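PDB 6BAF: photoreceptor-histidine kinase BphP from Stigmatella aurantiaca DW4/3-1, which senses light through a bound bilin chromophore and probably passes the signal on as a histidine kinase. Local coordinates for residues A[201-215]-A[233-245]. Numbering follows the deposited sequence.
Sequences LYQLNWLRIIPTIDY and SFSVLRSVSPIHL. With BLR (3-[5-[(Z)-(4-ethenyl-3-methyl-5-oxidanylidene-pyrrol-2-ylidene)methyl]-2-[[5-[(Z)-(3-ethenyl-4-methyl-5-oxidanylidene-pyrrol-2-ylidene)methyl]-3-(3-hydroxy-3-oxopropyl)-4-methyl-1H-pyrrol-2-yl]methyl]-4-methyl-1H-pyrrol-3-yl]propanoic acid), chain B.
Y202 and R238, one from each segment, converge on a single propionate oxygen of the bilin, BLR O1D: Y202 OH bonds to it at 2.5 Å and R238 NH1 joins it there, while R238 NH2 and the backbone N of S241 donate to O2D. Four hydrogen bonds thus grip this carboxylate in the chromophore pocket of the phytochrome GAF domain, where strand 207-210 edges the six-stranded sheet and the loop leading to helix 242-251 lies beside it. The R238 guanidinium meets the carboxylate edge-on, with L201 CD2 over one face of the guanidinium, 3.7 Å above the plane; NH2 also bonds I8 O. R208, held by N205 O and by S258 and S260 of the neighbouring strand, lays its guanidinium flat against the Y202 ring, CG of the tyrosine over its centre, and so backs a residue that binds the chromophore directly. H244 serves the other propionate, NE2 donating to BLR O2A at 2.8 Å while one imidazole face lies against the bilin near C1A and I210 CD1 touches the ring edge. An alanine here would remove the NE2 donor and the imidazole face, and would probably leave the second propionate freer to turn and a gap beside the bilin near C1A. I210 and V240 meet tip to tip, CD1 to CG2, and L245 CD2 fits against I210 CG2 and I213 CB. L245 CD1 reaches the Y215 ring, whose OH is hydrogen-bonded to S239 OG (2.7 Å), the serine oxygen lying at the ring edge, in its plane. Two waters link I209 to V236 O, one using I209 N and the other I209 O. N205 points toward 233-245, and with CG anti to the backbone N (chi1 179°) its amide extends to S233, where ND2 donates almost straight (170°) to a lone pair of S233 O.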
ATOM      1  N   LEU A 201       5.217 -19.274  17.814  1.00 35.81           N
ATOM      2  CA  LEU A 201       6.024 -18.504  16.880  1.00 41.56           C
ATOM      3  C   LEU A 201       5.146 -17.712  15.910  1.00 39.18           C
ATOM      4  O   LEU A 201       5.451 -16.558  15.585  1.00 41.01           O
ATOM      5  CB  LEU A 201       6.951 -19.447  16.131  1.00 36.60           C
ATOM      6  CG  LEU A 201       7.766 -18.793  15.024  1.00 39.42           C
ATOM      7  CD1 LEU A 201       8.638 -17.699  15.605  1.00 40.88           C
ATOM      8  CD2 LEU A 201       8.624 -19.861  14.405  1.00 38.51           C
ATOM      9  N   TYR A 202       4.037 -18.304  15.445  1.00 37.97           N
ATOM     10  CA  TYR A 202       3.256 -17.625  14.419  1.00 37.54           C
ATOM     11  C   TYR A 202       2.454 -16.482  15.010  1.00 40.79           C
ATOM     12  O   TYR A 202       1.979 -15.628  14.259  1.00 40.30           O
ATOM     13  CB  TYR A 202       2.336 -18.596  13.679  1.00 34.11           C
ATOM     14  CG  TYR A 202       3.063 -19.758  12.999  1.00 36.82           C
ATOM     15  CD1 TYR A 202       4.442 -19.711  12.757  1.00 35.30           C
ATOM     16  CD2 TYR A 202       2.363 -20.898  12.595  1.00 37.65           C
ATOM     17  CE1 TYR A 202       5.103 -20.780  12.153  1.00 36.77           C
ATOM     18  CE2 TYR A 202       3.010 -21.972  11.966  1.00 37.29           C
ATOM     19  CZ  TYR A 202       4.374 -21.913  11.769  1.00 37.78           C
ATOM     20  OH  TYR A 202       5.013 -22.963  11.133  1.00 38.47           O
ATOM     21  N   GLN A 203       2.300 -16.432  16.337  1.00 39.84           N
ATOM     22  CA  GLN A 203       1.718 -15.241  16.951  1.00 43.91           C
ATOM     23  C   GLN A 203       2.659 -14.054  16.907  1.00 42.95           C
ATOM     24  O   GLN A 203       2.216 -12.919  17.117  1.00 44.07           O
ATOM     25  CB  GLN A 203       1.350 -15.492  18.413  1.00 41.82           C
ATOM     26  CG  GLN A 203       0.047 -16.160  18.546  1.00 50.23           C
ATOM     27  CD  GLN A 203      -0.404 -16.307  19.981  1.00 53.01           C
ATOM     28  OE1 GLN A 203      -1.557 -16.674  20.218  1.00 49.64           O
ATOM     29  NE2 GLN A 203       0.502 -16.053  20.948  1.00 48.22           N
ATOM     30  N   LEU A 204       3.949 -14.284  16.683  1.00 40.45           N
ATOM     31  CA  LEU A 204       4.917 -13.195  16.698  1.00 40.74           C
ATOM     32  C   LEU A 204       5.412 -12.842  15.317  1.00 41.58           C
ATOM     33  O   LEU A 204       5.713 -11.681  15.057  1.00 41.99           O
ATOM     34  CB  LEU A 204       6.129 -13.569  17.565  1.00 42.40           C
ATOM     35  CG  LEU A 204       5.826 -13.981  19.014  1.00 48.88           C
ATOM     36  CD1 LEU A 204       7.083 -14.460  19.670  1.00 48.54           C
ATOM     37  CD2 LEU A 204       5.227 -12.840  19.809  1.00 49.30           C
ATOM     38  N   ASN A 205       5.541 -13.838  14.454  1.00 38.09           N
ATOM     39  CA  ASN A 205       6.079 -13.704  13.108  1.00 40.71           C
ATOM     40  C   ASN A 205       4.939 -14.126  12.177  1.00 40.57           C
ATOM     41  O   ASN A 205       4.599 -15.322  12.107  1.00 39.60           O
ATOM     42  CB  ASN A 205       7.330 -14.580  12.932  1.00 34.87           C
ATOM     43  CG  ASN A 205       7.893 -14.466  11.540  1.00 42.58           C
ATOM     44  OD1 ASN A 205       7.228 -13.916  10.686  1.00 41.09           O
ATOM     45  ND2 ASN A 205       9.107 -14.960  11.293  1.00 41.18           N
ATOM     46  N   TRP A 206       4.344 -13.160  11.465  1.00 35.90           N
ATOM     47  CA  TRP A 206       3.040 -13.374  10.837  1.00 36.03           C
ATOM     48  C   TRP A 206       3.100 -13.926   9.418  1.00 35.20           C
ATOM     49  O   TRP A 206       2.043 -14.153   8.817  1.00 39.41           O
ATOM     50  CB  TRP A 206       2.239 -12.074  10.851  1.00 37.49           C
ATOM     51  CG  TRP A 206       1.934 -11.621  12.228  1.00 39.85           C
ATOM     52  CD1 TRP A 206       1.915 -12.393  13.386  1.00 41.45           C
ATOM     53  CD2 TRP A 206       1.595 -10.290  12.625  1.00 40.01           C
ATOM     54  NE1 TRP A 206       1.566 -11.605  14.468  1.00 43.22           N
ATOM     55  CE2 TRP A 206       1.378 -10.311  14.026  1.00 42.37           C
ATOM     56  CE3 TRP A 206       1.459  -9.074  11.927  1.00 44.13           C
ATOM     57  CZ2 TRP A 206       1.042  -9.160  14.739  1.00 46.87           C
ATOM     58  CZ3 TRP A 206       1.119  -7.928  12.635  1.00 45.06           C
ATOM     59  CH2 TRP A 206       0.900  -7.981  14.022  1.00 51.22           C
ATOM     60  N   LEU A 207       4.275 -14.222   8.885  1.00 33.31           N
ATOM     61  CA  LEU A 207       4.398 -14.699   7.511  1.00 38.13           C
ATOM     62  C   LEU A 207       5.458 -15.785   7.438  1.00 38.27           C
ATOM     63  O   LEU A 207       6.505 -15.664   8.070  1.00 43.67           O
ATOM     64  CB  LEU A 207       4.785 -13.527   6.565  1.00 41.92           C
ATOM     65  CG  LEU A 207       5.428 -13.900   5.210  1.00 48.60           C
ATOM     66  CD1 LEU A 207       4.400 -14.431   4.280  1.00 42.41           C
ATOM     67  CD2 LEU A 207       6.251 -12.736   4.596  1.00 54.96           C
ATOM     68  N   ARG A 208       5.193 -16.856   6.697  1.00 37.84           N
ATOM     69  CA  ARG A 208       6.218 -17.852   6.430  1.00 38.70           C
ATOM     70  C   ARG A 208       6.025 -18.334   5.011  1.00 37.96           C
ATOM     71  O   ARG A 208       4.889 -18.457   4.536  1.00 37.49           O
ATOM     72  CB  ARG A 208       6.154 -19.034   7.417  1.00 39.51           C
ATOM     73  CG  ARG A 208       4.816 -19.728   7.449  1.00 36.23           C
ATOM     74  CD  ARG A 208       4.342 -19.912   8.879  1.00 38.09           C
ATOM     75  NE  ARG A 208       4.170 -18.649   9.625  1.00 37.03           N
ATOM     76  CZ  ARG A 208       2.986 -18.076   9.828  1.00 37.43           C
ATOM     77  NH1 ARG A 208       2.895 -16.941  10.531  1.00 36.59           N
ATOM     78  NH2 ARG A 208       1.884 -18.629   9.287  1.00 37.97           N
ATOM     79  N   ILE A 209       7.125 -18.612   4.336  1.00 34.38           N
ATOM     80  CA  ILE A 209       7.062 -19.109   2.969  1.00 36.97           C
ATOM     81  C   ILE A 209       8.099 -20.209   2.775  1.00 40.13           C
ATOM     82  O   ILE A 209       9.262 -20.082   3.194  1.00 37.87           O
ATOM     83  CB  ILE A 209       7.230 -17.980   1.922  1.00 41.70           C
ATOM     84  CG1 ILE A 209       6.956 -18.565   0.525  1.00 44.26           C
ATOM     85  CG2 ILE A 209       8.608 -17.331   1.993  1.00 38.35           C
ATOM     86  CD1 ILE A 209       6.787 -17.539  -0.551  1.00 47.62           C
ATOM     87  N   ILE A 210       7.664 -21.292   2.131  1.00 38.69           N
ATOM     88  CA  ILE A 210       8.510 -22.415   1.733  1.00 38.06           C
ATOM     89  C   ILE A 210       8.361 -22.555   0.221  1.00 38.39           C
ATOM     90  O   ILE A 210       7.435 -23.233  -0.237  1.00 38.18           O
ATOM     91  CB  ILE A 210       8.087 -23.696   2.464  1.00 35.64           C
ATOM     92  CG1 ILE A 210       8.013 -23.434   3.962  1.00 36.71           C
ATOM     93  CG2 ILE A 210       9.015 -24.896   2.102  1.00 35.75           C
ATOM     94  CD1 ILE A 210       7.211 -24.487   4.723  1.00 34.51           C
ATOM     95  N   PRO A 211       9.202 -21.911  -0.590  1.00 37.75           N
ATOM     96  CA  PRO A 211       8.945 -21.904  -2.047  1.00 42.60           C
ATOM     97  C   PRO A 211       9.210 -23.235  -2.720  1.00 43.71           C
ATOM     98  O   PRO A 211       8.694 -23.452  -3.820  1.00 40.80           O
ATOM     99  CB  PRO A 211       9.884 -20.811  -2.580  1.00 39.98           C
ATOM    100  CG  PRO A 211      10.891 -20.563  -1.470  1.00 40.93           C
ATOM    101  CD  PRO A 211      10.257 -20.966  -0.181  1.00 36.26           C
ATOM    102  N   THR A 212      10.029 -24.108  -2.126  1.00 40.64           N
ATOM    103  CA  THR A 212      10.114 -25.509  -2.519  1.00 41.43           C
ATOM    104  C   THR A 212      10.416 -26.350  -1.285  1.00 44.91           C
ATOM    105  O   THR A 212      11.298 -25.996  -0.485  1.00 42.24           O
ATOM    106  CB  THR A 212      11.174 -25.758  -3.590  1.00 44.18           C
ATOM    107  OG1 THR A 212      11.198 -27.159  -3.857  1.00 49.14           O
ATOM    108  CG2 THR A 212      12.574 -25.314  -3.144  1.00 45.83           C
ATOM    109  N   ILE A 213       9.671 -27.444  -1.106  1.00 40.38           N
ATOM    110  CA  ILE A 213       9.976 -28.306   0.028  1.00 44.24           C
ATOM    111  C   ILE A 213      11.209 -29.169  -0.189  1.00 47.75           C
ATOM    112  O   ILE A 213      11.644 -29.813   0.759  1.00 51.28           O
ATOM    113  CB  ILE A 213       8.823 -29.246   0.407  1.00 47.06           C
ATOM    114  CG1 ILE A 213       8.709 -30.367  -0.631  1.00 46.78           C
ATOM    115  CG2 ILE A 213       7.539 -28.441   0.626  1.00 41.20           C
ATOM    116  CD1 ILE A 213       7.691 -31.450  -0.234  1.00 48.36           C
ATOM    117  N   ASP A 214      11.807 -29.171  -1.390  1.00 48.02           N
ATOM    118  CA  ASP A 214      13.023 -29.940  -1.706  1.00 50.84           C
ATOM    119  C   ASP A 214      14.197 -28.982  -1.787  1.00 50.46           C
ATOM    120  O   ASP A 214      14.441 -28.355  -2.826  1.00 55.51           O
ATOM    121  CB  ASP A 214      12.879 -30.697  -3.022  1.00 53.12           C
ATOM    122  CG  ASP A 214      11.800 -31.757  -2.950  1.00 61.65           C
ATOM    123  OD1 ASP A 214      11.763 -32.485  -1.922  1.00 63.25           O
ATOM    124  OD2 ASP A 214      10.973 -31.831  -3.898  1.00 69.29           O
ATOM    125  N   TYR A 215      14.915 -28.851  -0.690  1.00 49.80           N
ATOM    126  CA  TYR A 215      16.058 -27.960  -0.680  1.00 49.19           C
ATOM    127  C   TYR A 215      17.089 -28.558   0.255  1.00 48.15           C
ATOM    128  O   TYR A 215      16.755 -29.298   1.185  1.00 46.97           O
ATOM    129  CB  TYR A 215      15.664 -26.537  -0.234  1.00 45.63           C
ATOM    130  CG  TYR A 215      15.165 -26.417   1.208  1.00 41.68           C
ATOM    131  CD1 TYR A 215      16.061 -26.186   2.258  1.00 45.18           C
ATOM    132  CD2 TYR A 215      13.811 -26.498   1.508  1.00 43.14           C
ATOM    133  CE1 TYR A 215      15.617 -26.069   3.587  1.00 40.33           C
ATOM    134  CE2 TYR A 215      13.345 -26.375   2.823  1.00 45.66           C
ATOM    135  CZ  TYR A 215      14.269 -26.166   3.854  1.00 42.07           C
ATOM    136  OH  TYR A 215      13.838 -26.027   5.130  1.00 40.22           O
ATOM    137  N   SER A 233      13.779 -16.994  14.806  1.00 37.23           N
ATOM    138  CA  SER A 233      12.353 -16.730  14.933  1.00 41.01           C
ATOM    139  C   SER A 233      11.808 -15.719  13.926  1.00 39.46           C
ATOM    140  O   SER A 233      10.725 -15.946  13.394  1.00 40.53           O
ATOM    141  CB  SER A 233      12.016 -16.232  16.346  1.00 43.23           C
ATOM    142  OG  SER A 233      12.263 -17.247  17.301  1.00 46.23           O
ATOM    143  N   PHE A 234      12.508 -14.607  13.667  1.00 34.59           N
ATOM    144  CA  PHE A 234      11.985 -13.545  12.807  1.00 39.76           C
ATOM    145  C   PHE A 234      12.662 -13.516  11.459  1.00 38.91           C
ATOM    146  O   PHE A 234      12.577 -12.515  10.736  1.00 39.34           O
ATOM    147  CB  PHE A 234      12.093 -12.188  13.500  1.00 36.85           C
ATOM    148  CG  PHE A 234      11.171 -12.086  14.648  1.00 42.10           C
ATOM    149  CD1 PHE A 234       9.816 -11.857  14.435  1.00 46.50           C
ATOM    150  CD2 PHE A 234      11.616 -12.330  15.927  1.00 42.28           C
ATOM    151  CE1 PHE A 234       8.938 -11.802  15.495  1.00 47.15           C
ATOM    152  CE2 PHE A 234      10.746 -12.281  16.992  1.00 47.68           C
ATOM    153  CZ  PHE A 234       9.405 -12.021  16.786  1.00 46.58           C
ATOM    154  N   SER A 235      13.344 -14.599  11.104  1.00 39.35           N
ATOM    155  CA  SER A 235      14.050 -14.670   9.834  1.00 39.32           C
ATOM    156  C   SER A 235      13.175 -15.350   8.782  1.00 40.74           C
ATOM    157  O   SER A 235      12.573 -16.411   9.038  1.00 41.51           O
ATOM    158  CB  SER A 235      15.361 -15.423  10.044  1.00 42.90           C
ATOM    159  OG  SER A 235      15.724 -16.084   8.852  1.00 50.97           O
ATOM    160  N   VAL A 236      13.082 -14.731   7.603  1.00 39.70           N
ATOM    161  CA  VAL A 236      12.199 -15.271   6.568  1.00 42.74           C
ATOM    162  C   VAL A 236      12.836 -16.486   5.901  1.00 41.50           C
ATOM    163  O   VAL A 236      12.129 -17.322   5.323  1.00 38.82           O
ATOM    164  CB  VAL A 236      11.852 -14.185   5.520  1.00 48.71           C
ATOM    165  CG1 VAL A 236      11.506 -12.868   6.213  1.00 51.91           C
ATOM    166  CG2 VAL A 236      13.020 -13.913   4.618  1.00 46.51           C
ATOM    167  N   LEU A 237      14.156 -16.625   5.983  1.00 37.04           N
ATOM    168  CA  LEU A 237      14.816 -17.755   5.352  1.00 36.33           C
ATOM    169  C   LEU A 237      14.970 -18.957   6.271  1.00 36.43           C
ATOM    170  O   LEU A 237      15.605 -19.938   5.863  1.00 36.92           O
ATOM    171  CB  LEU A 237      16.191 -17.328   4.854  1.00 36.47           C
ATOM    172  CG  LEU A 237      16.161 -16.295   3.735  1.00 41.67           C
ATOM    173  CD1 LEU A 237      17.565 -15.804   3.447  1.00 40.01           C
ATOM    174  CD2 LEU A 237      15.472 -16.860   2.478  1.00 38.60           C
ATOM    175  N   ARG A 238      14.470 -18.876   7.497  1.00 35.82           N
ATOM    176  CA  ARG A 238      14.616 -19.945   8.495  1.00 38.50           C
ATOM    177  C   ARG A 238      14.237 -21.302   7.907  1.00 41.18           C
ATOM    178  O   ARG A 238      13.144 -21.473   7.361  1.00 37.29           O
ATOM    179  CB  ARG A 238      13.728 -19.648   9.713  1.00 35.41           C
ATOM    180  CG  ARG A 238      13.757 -20.728  10.820  1.00 39.59           C
ATOM    181  CD  ARG A 238      12.786 -20.427  11.975  1.00 40.65           C
ATOM    182  NE  ARG A 238      11.405 -20.339  11.496  1.00 37.10           N
ATOM    183  CZ  ARG A 238      10.596 -21.387  11.392  1.00 37.87           C
ATOM    184  NH1 ARG A 238       9.373 -21.218  10.912  1.00 36.34           N
ATOM    185  NH2 ARG A 238      11.006 -22.608  11.770  1.00 35.22           N
ATOM    186  N   SER A 239      15.138 -22.280   8.031  1.00 38.74           N
ATOM    187  CA  SER A 239      14.822 -23.624   7.577  1.00 36.59           C
ATOM    188  C   SER A 239      13.720 -24.207   8.436  1.00 38.69           C
ATOM    189  O   SER A 239      13.778 -24.138   9.670  1.00 41.43           O
ATOM    190  CB  SER A 239      16.072 -24.509   7.639  1.00 39.94           C
ATOM    191  OG  SER A 239      15.789 -25.757   7.029  1.00 41.45           O
ATOM    192  N   VAL A 240      12.701 -24.799   7.811  1.00 38.49           N
ATOM    193  CA  VAL A 240      11.552 -25.141   8.649  1.00 41.84           C
ATOM    194  C   VAL A 240      11.674 -26.576   9.146  1.00 40.42           C
ATOM    195  O   VAL A 240      12.500 -27.356   8.658  1.00 39.23           O
ATOM    196  CB  VAL A 240      10.207 -24.926   7.929  1.00 44.61           C
ATOM    197  CG1 VAL A 240      10.074 -23.455   7.442  1.00 43.84           C
ATOM    198  CG2 VAL A 240      10.042 -25.942   6.825  1.00 39.27           C
ATOM    199  N   SER A 241      10.842 -26.928  10.107  1.00 40.34           N
ATOM    200  CA  SER A 241      10.994 -28.213  10.761  1.00 45.87           C
ATOM    201  C   SER A 241      10.934 -29.363   9.751  1.00 46.87           C
ATOM    202  O   SER A 241      10.019 -29.402   8.907  1.00 44.46           O
ATOM    203  CB  SER A 241       9.928 -28.358  11.826  1.00 45.30           C
ATOM    204  OG  SER A 241       9.606 -29.717  12.027  1.00 48.79           O
ATOM    205  N   PRO A 242      11.904 -30.294   9.787  1.00 49.77           N
ATOM    206  CA  PRO A 242      11.908 -31.420   8.833  1.00 48.35           C
ATOM    207  C   PRO A 242      10.660 -32.261   8.886  1.00 44.88           C
ATOM    208  O   PRO A 242      10.257 -32.815   7.863  1.00 48.90           O
ATOM    209  CB  PRO A 242      13.134 -32.234   9.267  1.00 47.17           C
ATOM    210  CG  PRO A 242      14.049 -31.211   9.920  1.00 50.14           C
ATOM    211  CD  PRO A 242      13.125 -30.263  10.623  1.00 50.34           C
ATOM    212  N   ILE A 243      10.021 -32.389  10.043  1.00 42.04           N
ATOM    213  CA  ILE A 243       8.814 -33.194  10.063  1.00 41.58           C
ATOM    214  C   ILE A 243       7.673 -32.493   9.324  1.00 46.82           C
ATOM    215  O   ILE A 243       6.767 -33.155   8.801  1.00 41.76           O
ATOM    216  CB  ILE A 243       8.445 -33.529  11.523  1.00 47.42           C
ATOM    217  CG1 ILE A 243       7.238 -34.449  11.582  1.00 53.20           C
ATOM    218  CG2 ILE A 243       8.079 -32.305  12.279  1.00 47.68           C
ATOM    219  CD1 ILE A 243       6.973 -35.006  12.984  1.00 60.86           C
ATOM    220  N   HIS A 244       7.651 -31.151   9.307  1.00 45.57           N
ATOM    221  CA  HIS A 244       6.633 -30.482   8.508  1.00 43.96           C
ATOM    222  C   HIS A 244       6.901 -30.681   7.021  1.00 42.33           C
ATOM    223  O   HIS A 244       5.963 -30.887   6.244  1.00 45.12           O
ATOM    224  CB  HIS A 244       6.556 -28.986   8.845  1.00 43.46           C
ATOM    225  CG  HIS A 244       5.507 -28.258   8.068  1.00 40.11           C
ATOM    226  ND1 HIS A 244       4.184 -28.653   8.061  1.00 39.16           N
ATOM    227  CD2 HIS A 244       5.597 -27.207   7.213  1.00 42.59           C
ATOM    228  CE1 HIS A 244       3.493 -27.846   7.277  1.00 42.37           C
ATOM    229  NE2 HIS A 244       4.323 -26.952   6.757  1.00 42.43           N
ATOM    230  N   LEU A 245       8.166 -30.639   6.601  1.00 41.40           N
ATOM    231  CA  LEU A 245       8.445 -30.909   5.194  1.00 47.47           C
ATOM    232  C   LEU A 245       7.974 -32.299   4.774  1.00 55.72           C
ATOM    233  O   LEU A 245       7.563 -32.479   3.616  1.00 52.80           O
ATOM    234  CB  LEU A 245       9.920 -30.731   4.891  1.00 44.59           C
ATOM    235  CG  LEU A 245      10.348 -29.292   5.139  1.00 47.99           C
ATOM    236  CD1 LEU A 245      11.829 -29.153   4.944  1.00 44.94           C
ATOM    237  CD2 LEU A 245       9.545 -28.271   4.219  1.00 42.62           C
TER
HETATM  238  CHA BLR B 401       3.663 -26.085  10.552  1.00 38.50           C
HETATM  239  NA  BLR B 401       1.555 -27.194   9.688  1.00 39.44           N
HETATM  240  C1A BLR B 401       2.386 -26.143   9.755  1.00 42.04           C
HETATM  241  C2A BLR B 401       1.900 -25.087   8.979  1.00 37.67           C
HETATM  242  C3A BLR B 401       0.729 -25.488   8.443  1.00 42.52           C
HETATM  243  C4A BLR B 401       0.533 -26.807   8.879  1.00 41.82           C
HETATM  244  CMA BLR B 401      -0.179 -24.611   7.530  1.00 38.38           C
HETATM  245  CAA BLR B 401       2.590 -23.731   8.818  1.00 34.23           C
HETATM  246  CBA BLR B 401       3.721 -23.752   7.758  1.00 37.04           C
HETATM  247  CGA BLR B 401       3.164 -23.715   6.326  1.00 41.29           C
HETATM  248  O1A BLR B 401       2.454 -22.716   6.009  1.00 38.66           O
HETATM  249  O2A BLR B 401       3.387 -24.649   5.464  1.00 38.29           O
HETATM  250  CHB BLR B 401      -0.610 -27.763   8.619  1.00 41.32           C
HETATM  251  NB  BLR B 401      -1.046 -27.332   6.176  1.00 44.16           N
HETATM  252  C1B BLR B 401      -1.395 -27.772   7.580  1.00 41.51           C
HETATM  253  C2B BLR B 401      -2.796 -28.257   7.533  1.00 42.83           C
HETATM  254  C3B BLR B 401      -3.328 -28.133   6.238  1.00 49.38           C
HETATM  255  C4B BLR B 401      -2.298 -27.558   5.329  1.00 51.75           C
HETATM  256  CMB BLR B 401      -3.601 -28.803   8.718  1.00 44.80           C
HETATM  257  OB  BLR B 401      -2.380 -27.329   4.174  1.00 55.23           O
HETATM  258  CAB BLR B 401      -4.777 -28.523   5.898  1.00 47.19           C
HETATM  259  CBB BLR B 401      -5.304 -28.272   4.722  1.00 49.97           C
HETATM  260  NC  BLR B 401       2.815 -31.417  11.697  1.00 43.09           N
HETATM  261  C1C BLR B 401       2.086 -32.747  11.776  1.00 49.36           C
HETATM  262  C2C BLR B 401       2.731 -33.490  12.901  1.00 51.70           C
HETATM  263  C3C BLR B 401       3.759 -32.727  13.514  1.00 50.01           C
HETATM  264  C4C BLR B 401       3.864 -31.417  12.796  1.00 45.79           C
HETATM  265  CMC BLR B 401       2.281 -34.875  13.314  1.00 58.02           C
HETATM  266  OC  BLR B 401       1.205 -33.130  11.086  1.00 51.59           O
HETATM  267  CAC BLR B 401       4.636 -33.173  14.700  1.00 56.94           C
HETATM  268  CBC BLR B 401       4.101 -33.621  15.849  1.00 66.13           C
HETATM  269  CHD BLR B 401       4.703 -30.468  13.074  1.00 43.89           C
HETATM  270  ND  BLR B 401       3.677 -28.464  11.576  1.00 38.09           N
HETATM  271  C1D BLR B 401       4.682 -29.087  12.466  1.00 42.25           C
HETATM  272  C2D BLR B 401       5.777 -28.170  12.737  1.00 41.84           C
HETATM  273  C3D BLR B 401       5.464 -26.927  12.041  1.00 37.15           C
HETATM  274  C4D BLR B 401       4.150 -27.059  11.315  1.00 42.41           C
HETATM  275  CMD BLR B 401       6.996 -28.475  13.616  1.00 39.55           C
HETATM  276  CAD BLR B 401       6.329 -25.684  12.021  1.00 33.98           C
HETATM  277  CBD BLR B 401       7.144 -25.687  10.737  1.00 36.64           C
HETATM  278  CGD BLR B 401       8.044 -24.485  10.952  1.00 40.86           C
HETATM  279  O1D BLR B 401       7.519 -23.326  11.066  1.00 36.54           O
HETATM  280  O2D BLR B 401       9.289 -24.679  11.106  1.00 40.77           O
HETATM  281  O   HOH W   1      11.643 -18.498   2.819  1.00 41.92           O
HETATM  282  O   HOH W   2       9.639 -17.855   5.931  1.00 47.51           O